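Uncharacterized lipoprotein YjhA (Bacillus subtilis, PDB 3CFU) is of unknown function but is a predicted membrane-attached lipoprotein, represented here by its mainly beta-stranded DUF4352 domain. Local coordinates at residues A[6-11]-A[146-151]; A[15-20]-A[49-54]; A[90-95]-A[105-110]. All coordinates share one frame; numbering follows the deposited sequence.

Segment 6-11, near the N terminus, opens interaction 1, whose partner 146-151 lies at the end of the modelled chain; this outermost loop encloses the other two. Within it, 15-20 meets 49-54, so that interaction 2 closes a loop of 28 residues. Only then does 90-95 open interaction 3, which 105-110 closes after nine more residues. The inner two are thus in series and no contacts cross. Strands 7-10, 13-23, 47-57 and 103-112 form one antiparallel sheet. Interaction 2 joins its two middle strands, interaction 3 adds a loop along the edge strand 103-112, and interaction 1 ties the other edge to the three-stranded sheet. The centres of interactions 1 and 3 lie about 17 Å apart.

Interaction 1: A[6-11]-A[146-151]; sequences ETFKAG and YLVKLD
Ala10 sets its methyl over the centre of the Tyr146 ring, with CB 3.6 Å from the ring centroid and 12° off the ring normal, a CH-pi contact. A small residue suits this place because it lets the phenol ring lie close against the strand. Phe8 joins the same patch: its CE2 comes within 3.6 Å of CD2 of Tyr146. The two rings meet obliquely, planes 37° apart, with Phe8 CG set between its backbone N and carbonyl carbon (chi1 56°), which starts the ring toward Tyr146. Phe8 CZ reaches CG2 of Val148 at 4.2 Å. No hydrogen bond links the segments, consistent with strands at the edges of two sheets that face each other, as in a beta sandwich; strands 7-10 and 146-149 run nearly antiparallel, their axes 9.8 Å apart. The alternation of strand 7-10 turns Phe8 and Ala10 inward and Lys9 to the outside, where Lys9 NZ donates to Gly11 O over 3.3 Å. Gly11 follows with a positive phi, which favours glycine. In the next shell, the ring of His2 stacks on Phe8, whose backbone bonds to Phe15. Tyr146 and Val148 are held by backbone bonds to Tyr124 and Leu122.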
ATOM      1  N   GLU A   6      11.867  -4.604   5.872  1.00 44.64           N
ATOM      2  CA  GLU A   6      11.565  -5.850   6.564  1.00 44.54           C
ATOM      3  C   GLU A   6      10.326  -6.587   6.039  1.00 44.79           C
ATOM      4  O   GLU A   6       9.287  -5.975   5.753  1.00 48.88           O
ATOM      5  CB  GLU A   6      11.405  -5.553   8.063  1.00 45.94           C
ATOM      6  CG  GLU A   6      10.834  -6.692   8.917  1.00 48.72           C
ATOM      7  CD  GLU A   6      10.327  -6.195  10.280  1.00 60.97           C
ATOM      8  OE1 GLU A   6       9.447  -6.857  10.878  1.00 55.95           O
ATOM      9  OE2 GLU A   6      10.808  -5.141  10.754  1.00 63.65           O
ATOM     10  N   THR A   7      10.458  -7.904   5.907  1.00 39.15           N
ATOM     11  CA  THR A   7       9.375  -8.773   5.459  1.00 35.91           C
ATOM     12  C   THR A   7       8.772  -9.416   6.717  1.00 37.85           C
ATOM     13  O   THR A   7       9.508  -9.827   7.620  1.00 36.13           O
ATOM     14  CB  THR A   7       9.903  -9.905   4.525  1.00 38.45           C
ATOM     15  OG1 THR A   7      10.475  -9.324   3.346  1.00 32.31           O
ATOM     16  CG2 THR A   7       8.773 -10.856   4.107  1.00 32.17           C
ATOM     17  N   PHE A   8       7.444  -9.483   6.789  1.00 34.21           N
ATOM     18  CA  PHE A   8       6.791 -10.097   7.942  1.00 32.42           C
ATOM     19  C   PHE A   8       5.498 -10.807   7.538  1.00 31.40           C
ATOM     20  O   PHE A   8       4.943 -10.524   6.486  1.00 32.79           O
ATOM     21  CB  PHE A   8       6.506  -9.041   9.040  1.00 31.80           C
ATOM     22  CG  PHE A   8       5.688  -7.859   8.573  1.00 34.39           C
ATOM     23  CD1 PHE A   8       6.283  -6.800   7.895  1.00 32.56           C
ATOM     24  CD2 PHE A   8       4.322  -7.811   8.812  1.00 31.75           C
ATOM     25  CE1 PHE A   8       5.528  -5.707   7.460  1.00 29.21           C
ATOM     26  CE2 PHE A   8       3.560  -6.731   8.385  1.00 27.25           C
ATOM     27  CZ  PHE A   8       4.163  -5.675   7.706  1.00 34.10           C
ATOM     28  N   LYS A   9       5.033 -11.740   8.364  1.00 31.32           N
ATOM     29  CA  LYS A   9       3.797 -12.468   8.084  1.00 35.64           C
ATOM     30  C   LYS A   9       2.579 -11.644   8.506  1.00 37.76           C
ATOM     31  O   LYS A   9       2.490 -11.183   9.648  1.00 35.91           O
ATOM     32  CB  LYS A   9       3.778 -13.808   8.829  1.00 35.36           C
ATOM     33  CG  LYS A   9       2.653 -14.752   8.409  1.00 32.84           C
ATOM     34  CD  LYS A   9       2.728 -16.053   9.197  1.00 41.77           C
ATOM     35  CE  LYS A   9       1.385 -16.754   9.248  1.00 42.37           C
ATOM     36  NZ  LYS A   9       0.340 -15.819   9.740  1.00 52.56           N
ATOM     37  N   ALA A  10       1.642 -11.473   7.578  1.00 33.92           N
ATOM     38  CA  ALA A  10       0.424 -10.706   7.832  1.00 34.04           C
ATOM     39  C   ALA A  10      -0.729 -11.430   7.137  1.00 31.78           C
ATOM     40  O   ALA A  10      -0.925 -11.307   5.927  1.00 30.62           O
ATOM     41  CB  ALA A  10       0.592  -9.297   7.286  1.00 35.67           C
ATOM     42  N   GLY A  11      -1.483 -12.195   7.914  1.00 32.58           N
ATOM     43  CA  GLY A  11      -2.578 -12.955   7.349  1.00 34.95           C
ATOM     44  C   GLY A  11      -2.009 -14.105   6.538  1.00 35.01           C
ATOM     45  O   GLY A  11      -1.111 -14.821   7.002  1.00 35.86           O
ATOM     46  N   TYR A 146      -1.489  -3.604  10.188  1.00 35.21           N
ATOM     47  CA  TYR A 146      -0.045  -3.777  10.369  1.00 36.03           C
ATOM     48  C   TYR A 146       0.591  -2.462   9.995  1.00 34.24           C
ATOM     49  O   TYR A 146       0.442  -1.999   8.867  1.00 34.08           O
ATOM     50  CB  TYR A 146       0.509  -4.886   9.468  1.00 30.87           C
ATOM     51  CG  TYR A 146       0.044  -6.266   9.865  1.00 34.20           C
ATOM     52  CD1 TYR A 146      -1.170  -6.773   9.414  1.00 27.27           C
ATOM     53  CD2 TYR A 146       0.806  -7.047  10.738  1.00 30.28           C
ATOM     54  CE1 TYR A 146      -1.607  -8.024   9.817  1.00 28.93           C
ATOM     55  CE2 TYR A 146       0.380  -8.295  11.150  1.00 30.55           C
ATOM     56  CZ  TYR A 146      -0.829  -8.781  10.689  1.00 26.83           C
ATOM     57  OH  TYR A 146      -1.239 -10.026  11.095  1.00 35.03           O
ATOM     58  N   LEU A 147       1.305  -1.859  10.937  1.00 34.76           N
ATOM     59  CA  LEU A 147       1.922  -0.574  10.680  1.00 35.41           C
ATOM     60  C   LEU A 147       3.397  -0.651  10.337  1.00 32.86           C
ATOM     61  O   LEU A 147       4.147  -1.397  10.953  1.00 30.18           O
ATOM     62  CB  LEU A 147       1.746   0.350  11.895  1.00 35.92           C
ATOM     63  CG  LEU A 147       0.339   0.564  12.462  1.00 36.55           C
ATOM     64  CD1 LEU A 147       0.268   1.914  13.165  1.00 38.39           C
ATOM     65  CD2 LEU A 147      -0.675   0.519  11.354  1.00 36.21           C
ATOM     66  N   VAL A 148       3.796   0.126   9.335  1.00 37.04           N
ATOM     67  CA  VAL A 148       5.191   0.209   8.927  1.00 39.03           C
ATOM     68  C   VAL A 148       5.551   1.683   8.987  1.00 42.77           C
ATOM     69  O   VAL A 148       5.038   2.484   8.204  1.00 40.89           O
ATOM     70  CB  VAL A 148       5.434  -0.278   7.491  1.00 38.54           C
ATOM     71  CG1 VAL A 148       6.918  -0.563   7.307  1.00 34.19           C
ATOM     72  CG2 VAL A 148       4.608  -1.520   7.198  1.00 39.88           C
ATOM     73  N   LYS A 149       6.417   2.042   9.931  1.00 48.94           N
ATOM     74  CA  LYS A 149       6.842   3.429  10.091  1.00 50.84           C
ATOM     75  C   LYS A 149       7.814   3.746   8.964  1.00 51.13           C
ATOM     76  O   LYS A 149       8.692   2.942   8.652  1.00 51.01           O
ATOM     77  CB  LYS A 149       7.526   3.619  11.438  1.00 53.00           C
ATOM     78  CG  LYS A 149       7.571   5.056  11.925  1.00 57.43           C
ATOM     79  CD  LYS A 149       6.291   5.446  12.641  1.00 64.81           C
ATOM     80  CE  LYS A 149       6.467   6.771  13.370  1.00 72.33           C
ATOM     81  NZ  LYS A 149       5.221   7.200  14.065  1.00 70.86           N
ATOM     82  N   LEU A 150       7.661   4.915   8.353  1.00 53.07           N
ATOM     83  CA  LEU A 150       8.525   5.286   7.245  1.00 54.91           C
ATOM     84  C   LEU A 150       9.687   6.212   7.630  1.00 59.17           C
ATOM     85  O   LEU A 150       9.614   7.427   7.439  1.00 60.52           O
ATOM     86  CB  LEU A 150       7.684   5.934   6.135  1.00 51.53           C
ATOM     87  CG  LEU A 150       6.379   5.223   5.733  1.00 50.43           C
ATOM     88  CD1 LEU A 150       5.572   6.126   4.798  1.00 47.63           C
ATOM     89  CD2 LEU A 150       6.670   3.888   5.048  1.00 36.87           C
ATOM     90  N   ASP A 151      10.747   5.632   8.191  1.00 62.46           N
ATOM     91  CA  ASP A 151      11.951   6.382   8.555  1.00 65.06           C
ATOM     92  C   ASP A 151      13.170   5.473   8.720  1.00 64.88           C
ATOM     93  O   ASP A 151      14.181   5.720   8.018  1.00 65.74           O
ATOM     94  CB  ASP A 151      11.754   7.246   9.822  1.00 66.67           C
ATOM     95  CG  ASP A 151      10.979   6.544  10.922  1.00 68.10           C
ATOM     96  OD1 ASP A 151      11.089   5.310  11.056  1.00 70.70           O
ATOM     97  OD2 ASP A 151      10.267   7.251  11.670  1.00 68.15           O
TER

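Interaction 2: A[15-20]-A[49-54]; sequences FTVNKV and LIIEVT
Asn18 N donates to Glu52 O over 2.7 Å, the shortest hydrogen bond between these two antiparallel strands. Glu52 N returns a bond not to Asn18 but to Lys19 O, 3.1 Å away and nearly straight at 170°. Glu52 therefore faces two residues, and the register slips by one: this is a beta bulge. Before it, Thr16 and Thr54 form a regular hydrogen-bonded pair, with Thr54 N 2.8 Å from Thr16 O. Because the bulge absorbs an extra residue, Val17 and Val20 point to the same face despite lying three apart. Ile51 serves both of them: CG2, anti to its backbone N, meets CG1 of Val17 at 3.4 Å, while CG1, beside that N (chi1 -59°), lies 4.0 Å from CG2 of Val20. Beta-branched residues suit such extended backbone. Phe15 brings CE1 to 3.7 Å from Val53 CB on the same apolar side. On the other face the Thr16 and Thr54 side chains run alongside each other, CG2 of Thr16 being 3.5 Å from CB of Thr54. Thr54 OG1 is hydrogen-bonded to Thr105 OG1, and the Glu52 carboxylate forms a salt bridge with Arg91. Strands 13-23 and 47-57 are the middle of the four-stranded sheet, flanked by 7-10 and 103-112, and their apolar face packs on Leu72 of strand 70-73 and Leu122 of strand 121-124.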
ATOM      1  N   PHE A  15       4.407  -9.678   3.756  1.00 32.48           N
ATOM      2  CA  PHE A  15       4.330  -8.338   3.209  1.00 31.54           C
ATOM      3  C   PHE A  15       5.559  -7.494   3.479  1.00 30.26           C
ATOM      4  O   PHE A  15       6.165  -7.583   4.548  1.00 29.60           O
ATOM      5  CB  PHE A  15       3.116  -7.630   3.811  1.00 29.53           C
ATOM      6  CG  PHE A  15       2.986  -6.203   3.402  1.00 29.68           C
ATOM      7  CD1 PHE A  15       2.467  -5.875   2.162  1.00 25.94           C
ATOM      8  CD2 PHE A  15       3.417  -5.187   4.243  1.00 28.51           C
ATOM      9  CE1 PHE A  15       2.374  -4.565   1.761  1.00 26.77           C
ATOM     10  CE2 PHE A  15       3.327  -3.870   3.854  1.00 26.50           C
ATOM     11  CZ  PHE A  15       2.806  -3.556   2.603  1.00 29.78           C
ATOM     12  N   THR A  16       5.912  -6.641   2.531  1.00 32.89           N
ATOM     13  CA  THR A  16       7.073  -5.806   2.742  1.00 37.98           C
ATOM     14  C   THR A  16       7.008  -4.463   2.037  1.00 37.11           C
ATOM     15  O   THR A  16       6.471  -4.348   0.935  1.00 39.53           O
ATOM     16  CB  THR A  16       8.384  -6.552   2.309  1.00 37.80           C
ATOM     17  OG1 THR A  16       9.467  -5.617   2.204  1.00 47.06           O
ATOM     18  CG2 THR A  16       8.199  -7.239   0.992  1.00 33.93           C
ATOM     19  N   VAL A  17       7.523  -3.441   2.714  1.00 41.99           N
ATOM     20  CA  VAL A  17       7.601  -2.111   2.133  1.00 42.87           C
ATOM     21  C   VAL A  17       9.060  -2.054   1.669  1.00 46.26           C
ATOM     22  O   VAL A  17       9.981  -2.080   2.488  1.00 45.59           O
ATOM     23  CB  VAL A  17       7.341  -0.991   3.169  1.00 41.50           C
ATOM     24  CG1 VAL A  17       7.427   0.364   2.478  1.00 40.53           C
ATOM     25  CG2 VAL A  17       5.970  -1.165   3.808  1.00 41.53           C
ATOM     26  N   ASN A  18       9.267  -1.998   0.356  1.00 49.28           N
ATOM     27  CA  ASN A  18      10.615  -1.974  -0.214  1.00 51.17           C
ATOM     28  C   ASN A  18      11.335  -0.645  -0.022  1.00 53.84           C
ATOM     29  O   ASN A  18      12.229  -0.541   0.817  1.00 54.22           O
ATOM     30  CB  ASN A  18      10.546  -2.329  -1.697  1.00 50.36           C
ATOM     31  CG  ASN A  18       9.986  -3.720  -1.933  1.00 52.77           C
ATOM     32  OD1 ASN A  18       9.360  -3.989  -2.964  1.00 56.10           O
ATOM     33  ND2 ASN A  18      10.216  -4.615  -0.981  1.00 49.28           N
ATOM     34  N   LYS A  19      10.958   0.366  -0.797  1.00 56.65           N
ATOM     35  CA  LYS A  19      11.586   1.676  -0.675  1.00 57.06           C
ATOM     36  C   LYS A  19      10.572   2.801  -0.717  1.00 57.12           C
ATOM     37  O   LYS A  19       9.399   2.592  -1.040  1.00 55.15           O
ATOM     38  CB  LYS A  19      12.573   1.936  -1.822  1.00 58.88           C
ATOM     39  CG  LYS A  19      13.072   0.709  -2.546  1.00 64.29           C
ATOM     40  CD  LYS A  19      12.429   0.576  -3.915  1.00 67.99           C
ATOM     41  CE  LYS A  19      12.945   1.629  -4.885  1.00 62.34           C
ATOM     42  NZ  LYS A  19      12.235   1.530  -6.187  1.00 67.87           N
ATOM     43  N   VAL A  20      11.043   3.998  -0.377  1.00 56.68           N
ATOM     44  CA  VAL A  20      10.213   5.182  -0.455  1.00 55.70           C
ATOM     45  C   VAL A  20      10.976   6.244  -1.244  1.00 58.27           C
ATOM     46  O   VAL A  20      11.913   6.864  -0.740  1.00 59.41           O
ATOM     47  CB  VAL A  20       9.849   5.792   0.915  1.00 53.71           C
ATOM     48  CG1 VAL A  20       8.981   7.034   0.692  1.00 50.96           C
ATOM     49  CG2 VAL A  20       9.096   4.789   1.762  1.00 54.80           C
ATOM     50  N   LEU A  49       5.189  10.903  -2.018  1.00 54.88           N
ATOM     51  CA  LEU A  49       5.811   9.645  -1.637  1.00 52.48           C
ATOM     52  C   LEU A  49       5.472   8.576  -2.694  1.00 50.60           C
ATOM     53  O   LEU A  49       4.374   8.557  -3.257  1.00 50.12           O
ATOM     54  CB  LEU A  49       5.274   9.170  -0.277  1.00 52.27           C
ATOM     55  CG  LEU A  49       5.815   9.924   0.943  1.00 53.53           C
ATOM     56  CD1 LEU A  49       5.845  11.415   0.667  1.00 58.54           C
ATOM     57  CD2 LEU A  49       4.965   9.619   2.166  1.00 53.04           C
ATOM     58  N   ILE A  50       6.442   7.711  -2.975  1.00 48.80           N
ATOM     59  CA  ILE A  50       6.247   6.612  -3.911  1.00 48.46           C
ATOM     60  C   ILE A  50       6.692   5.366  -3.175  1.00 48.32           C
ATOM     61  O   ILE A  50       7.851   4.967  -3.267  1.00 49.84           O
ATOM     62  CB  ILE A  50       7.095   6.723  -5.187  1.00 50.71           C
ATOM     63  CG1 ILE A  50       6.725   7.990  -5.960  1.00 50.21           C
ATOM     64  CG2 ILE A  50       6.876   5.487  -6.052  1.00 48.39           C
ATOM     65  CD1 ILE A  50       7.190   9.260  -5.289  1.00 61.71           C
ATOM     66  N   ILE A  51       5.771   4.757  -2.435  1.00 48.72           N
ATOM     67  CA  ILE A  51       6.078   3.556  -1.677  1.00 47.07           C
ATOM     68  C   ILE A  51       5.908   2.315  -2.533  1.00 46.58           C
ATOM     69  O   ILE A  51       4.858   2.110  -3.147  1.00 47.29           O
ATOM     70  CB  ILE A  51       5.164   3.438  -0.434  1.00 46.42           C
ATOM     71  CG1 ILE A  51       5.355   4.664   0.466  1.00 44.78           C
ATOM     72  CG2 ILE A  51       5.494   2.175   0.340  1.00 45.46           C
ATOM     73  CD1 ILE A  51       4.288   4.839   1.517  1.00 45.13           C
ATOM     74  N   GLU A  52       6.962   1.507  -2.599  1.00 46.26           N
ATOM     75  CA  GLU A  52       6.922   0.262  -3.350  1.00 45.37           C
ATOM     76  C   GLU A  52       6.759  -0.827  -2.304  1.00 45.02           C
ATOM     77  O   GLU A  52       7.493  -0.855  -1.311  1.00 45.62           O
ATOM     78  CB  GLU A  52       8.217   0.034  -4.139  1.00 43.61           C
ATOM     79  CG  GLU A  52       8.184  -1.235  -4.965  1.00 48.88           C
ATOM     80  CD  GLU A  52       9.494  -1.521  -5.668  1.00 64.19           C
ATOM     81  OE1 GLU A  52      10.481  -1.860  -4.981  1.00 67.11           O
ATOM     82  OE2 GLU A  52       9.535  -1.403  -6.913  1.00 71.97           O
ATOM     83  N   VAL A  53       5.786  -1.708  -2.522  1.00 44.70           N
ATOM     84  CA  VAL A  53       5.512  -2.801  -1.593  1.00 41.35           C
ATOM     85  C   VAL A  53       5.413  -4.133  -2.341  1.00 42.80           C
ATOM     86  O   VAL A  53       5.252  -4.165  -3.564  1.00 38.40           O
ATOM     87  CB  VAL A  53       4.179  -2.552  -0.800  1.00 42.38           C
ATOM     88  CG1 VAL A  53       4.244  -1.225  -0.056  1.00 39.01           C
ATOM     89  CG2 VAL A  53       2.988  -2.545  -1.740  1.00 41.19           C
ATOM     90  N   THR A  54       5.517  -5.232  -1.598  1.00 42.88           N
ATOM     91  CA  THR A  54       5.436  -6.564  -2.175  1.00 42.77           C
ATOM     92  C   THR A  54       4.529  -7.435  -1.326  1.00 39.88           C
ATOM     93  O   THR A  54       4.601  -7.404  -0.101  1.00 37.29           O
ATOM     94  CB  THR A  54       6.822  -7.255  -2.235  1.00 45.03           C
ATOM     95  OG1 THR A  54       7.641  -6.600  -3.209  1.00 52.36           O
ATOM     96  CG2 THR A  54       6.674  -8.738  -2.611  1.00 40.29           C
TER

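Interaction 3: A[90-95]-A[105-110]; sequences GRILMG and TGVLSY
A single beta bridge joins the loop 90-95 to strand 103-112, the edge of the four-stranded sheet, in a largely buried contact centred on Val107. Both backbone polar groups of that valine are used. Val107 N donates to Arg91 O over 2.8 Å, and Val107 O accepts from Leu93 N at 3.0 Å, the straighter bond at 169°. Ile92 sits between the two bonded residues. Gly106 fits because a CB there would fall 3.1 Å from both Arg91 O and Leu93 CB, a tight fit that favours glycine.

The two methyls of Val107 are used differently. CG1 of Val107 lies against one face of the Arg91 guanidinium, offset toward the rim, 3.5 Å from NH2 of Arg91, the same nitrogen that forms a salt bridge with Glu52 OE2. CG2 of Val107 packs against the Arg91 backbone and meets CD1 of Ile92 at 3.8 Å. An alanine at Val107 would probably leave that guanidinium face without its methyl support and the group freer to turn, and would open a gap beside Ile92. Leu93 and Leu108 project in the same direction, flank to flank, with their CD1 atoms 3.6 Å apart; CG of Leu93, anti to its backbone N (chi1 -173°), carries the branch inward. Both leucines touch Phe70 of the three-stranded sheet, which suits their bulk. A loop bridged to an edge strand, its leucine inserted between two facing sheets, fits a beta sandwich, consistent with the immunoglobulin-like fold of the related MPT63 proteins.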
ATOM      1  N   GLY A  90       2.521   1.087 -15.014  1.00 77.11           N
ATOM      2  CA  GLY A  90       2.761  -0.344 -14.958  1.00 74.10           C
ATOM      3  C   GLY A  90       3.133  -0.804 -13.554  1.00 71.28           C
ATOM      4  O   GLY A  90       3.143  -2.002 -13.268  1.00 71.21           O
ATOM      5  N   ARG A  91       3.432   0.146 -12.672  1.00 67.98           N
ATOM      6  CA  ARG A  91       3.820  -0.178 -11.299  1.00 64.87           C
ATOM      7  C   ARG A  91       2.729   0.152 -10.281  1.00 62.04           C
ATOM      8  O   ARG A  91       2.725  -0.383  -9.171  1.00 59.67           O
ATOM      9  CB  ARG A  91       5.101   0.577 -10.918  1.00 65.03           C
ATOM     10  CG  ARG A  91       6.317   0.274 -11.791  1.00 66.71           C
ATOM     11  CD  ARG A  91       7.469   1.228 -11.467  1.00 69.83           C
ATOM     12  NE  ARG A  91       8.043   0.974 -10.147  1.00 63.98           N
ATOM     13  CZ  ARG A  91       8.530   1.916  -9.341  1.00 64.21           C
ATOM     14  NH1 ARG A  91       8.512   3.190  -9.709  1.00 65.43           N
ATOM     15  NH2 ARG A  91       9.042   1.580  -8.164  1.00 63.50           N
ATOM     16  N   ILE A  92       1.815   1.038 -10.662  1.00 59.54           N
ATOM     17  CA  ILE A  92       0.722   1.450  -9.788  1.00 58.71           C
ATOM     18  C   ILE A  92      -0.061   0.243  -9.273  1.00 55.51           C
ATOM     19  O   ILE A  92      -0.640  -0.506 -10.061  1.00 56.78           O
ATOM     20  CB  ILE A  92      -0.259   2.384 -10.532  1.00 58.32           C
ATOM     21  CG1 ILE A  92       0.494   3.587 -11.116  1.00 64.59           C
ATOM     22  CG2 ILE A  92      -1.348   2.850  -9.582  1.00 62.77           C
ATOM     23  CD1 ILE A  92       1.203   4.453 -10.082  1.00 67.94           C
ATOM     24  N   LEU A  93      -0.074   0.057  -7.954  1.00 49.40           N
ATOM     25  CA  LEU A  93      -0.790  -1.063  -7.345  1.00 50.42           C
ATOM     26  C   LEU A  93      -2.295  -0.806  -7.385  1.00 49.93           C
ATOM     27  O   LEU A  93      -2.788   0.127  -6.753  1.00 53.71           O
ATOM     28  CB  LEU A  93      -0.332  -1.253  -5.894  1.00 49.99           C
ATOM     29  CG  LEU A  93      -0.838  -2.479  -5.125  1.00 47.05           C
ATOM     30  CD1 LEU A  93      -0.089  -2.580  -3.805  1.00 45.65           C
ATOM     31  CD2 LEU A  93      -2.332  -2.375  -4.877  1.00 45.89           C
HETATM   32  N   MSE A  94      -3.031  -1.641  -8.106  1.00 47.40           N
HETATM   33  CA  MSE A  94      -4.466  -1.439  -8.207  1.00 46.74           C
HETATM   34  C   MSE A  94      -5.265  -2.627  -7.682  1.00 43.23           C
HETATM   35  O   MSE A  94      -5.927  -2.534  -6.644  1.00 42.42           O
HETATM   36  CB  MSE A  94      -4.823  -1.163  -9.665  1.00 48.85           C
HETATM   37  CG  MSE A  94      -5.781  -0.023  -9.859  1.00 62.01           C
HETATM   38 SE   MSE A  94      -5.138   1.662  -9.104  1.00 98.38          SE
HETATM   39  CE  MSE A  94      -4.361   2.395 -10.713  1.00 88.51           C
ATOM     40  N   GLY A  95      -5.198  -3.734  -8.413  1.00 40.50           N
ATOM     41  CA  GLY A  95      -5.900  -4.941  -8.031  1.00 38.03           C
ATOM     42  C   GLY A  95      -5.518  -6.051  -8.988  1.00 37.82           C
ATOM     43  O   GLY A  95      -4.946  -5.785 -10.043  1.00 38.80           O
ATOM     44  N   THR A 105       4.548  -6.987  -6.916  1.00 42.94           N
ATOM     45  CA  THR A 105       5.191  -5.778  -6.419  1.00 43.50           C
ATOM     46  C   THR A 105       4.579  -4.579  -7.127  1.00 44.11           C
ATOM     47  O   THR A 105       4.356  -4.611  -8.339  1.00 41.52           O
ATOM     48  CB  THR A 105       6.733  -5.822  -6.645  1.00 43.79           C
ATOM     49  OG1 THR A 105       7.270  -7.023  -6.069  1.00 46.91           O
ATOM     50  CG2 THR A 105       7.408  -4.630  -5.977  1.00 46.03           C
ATOM     51  N   GLY A 106       4.293  -3.532  -6.357  1.00 42.71           N
ATOM     52  CA  GLY A 106       3.675  -2.341  -6.910  1.00 42.33           C
ATOM     53  C   GLY A 106       3.882  -1.112  -6.049  1.00 42.74           C
ATOM     54  O   GLY A 106       4.494  -1.181  -4.981  1.00 42.43           O
ATOM     55  N   VAL A 107       3.353   0.021  -6.494  1.00 43.07           N
ATOM     56  CA  VAL A 107       3.548   1.251  -5.753  1.00 45.67           C
ATOM     57  C   VAL A 107       2.276   1.954  -5.278  1.00 44.74           C
ATOM     58  O   VAL A 107       1.215   1.830  -5.890  1.00 43.19           O
ATOM     59  CB  VAL A 107       4.411   2.249  -6.603  1.00 46.82           C
ATOM     60  CG1 VAL A 107       5.806   1.646  -6.857  1.00 48.24           C
ATOM     61  CG2 VAL A 107       3.728   2.542  -7.943  1.00 50.30           C
ATOM     62  N   LEU A 108       2.405   2.663  -4.156  1.00 44.66           N
ATOM     63  CA  LEU A 108       1.333   3.453  -3.550  1.00 44.79           C
ATOM     64  C   LEU A 108       1.899   4.868  -3.570  1.00 47.01           C
ATOM     65  O   LEU A 108       3.110   5.041  -3.451  1.00 48.10           O
ATOM     66  CB  LEU A 108       1.081   3.037  -2.092  1.00 42.10           C
ATOM     67  CG  LEU A 108       0.186   1.852  -1.719  1.00 38.61           C
ATOM     68  CD1 LEU A 108       0.094   0.874  -2.864  1.00 42.82           C
ATOM     69  CD2 LEU A 108       0.751   1.179  -0.471  1.00 32.42           C
ATOM     70  N   SER A 109       1.047   5.878  -3.710  1.00 51.26           N
ATOM     71  CA  SER A 109       1.539   7.251  -3.752  1.00 53.11           C
ATOM     72  C   SER A 109       0.673   8.229  -2.966  1.00 54.70           C
ATOM     73  O   SER A 109      -0.556   8.114  -2.941  1.00 55.95           O
ATOM     74  CB  SER A 109       1.658   7.710  -5.208  1.00 53.07           C
ATOM     75  OG  SER A 109       2.664   8.701  -5.351  1.00 56.07           O
ATOM     76  N   TYR A 110       1.329   9.195  -2.329  1.00 55.31           N
ATOM     77  CA  TYR A 110       0.645  10.195  -1.514  1.00 56.69           C
ATOM     78  C   TYR A 110       1.376  11.532  -1.550  1.00 57.89           C
ATOM     79  O   TYR A 110       2.592  11.582  -1.727  1.00 57.76           O
ATOM     80  CB  TYR A 110       0.591   9.724  -0.063  1.00 57.30           C
ATOM     81  CG  TYR A 110       0.017   8.347   0.125  1.00 56.22           C
ATOM     82  CD1 TYR A 110      -1.345   8.165   0.360  1.00 54.11           C
ATOM     83  CD2 TYR A 110       0.835   7.219   0.061  1.00 53.71           C
ATOM     84  CE1 TYR A 110      -1.880   6.893   0.528  1.00 44.41           C
ATOM     85  CE2 TYR A 110       0.309   5.938   0.227  1.00 55.46           C
ATOM     86  CZ  TYR A 110      -1.049   5.784   0.458  1.00 47.88           C
ATOM     87  OH  TYR A 110      -1.581   4.527   0.592  1.00 41.06           O
TER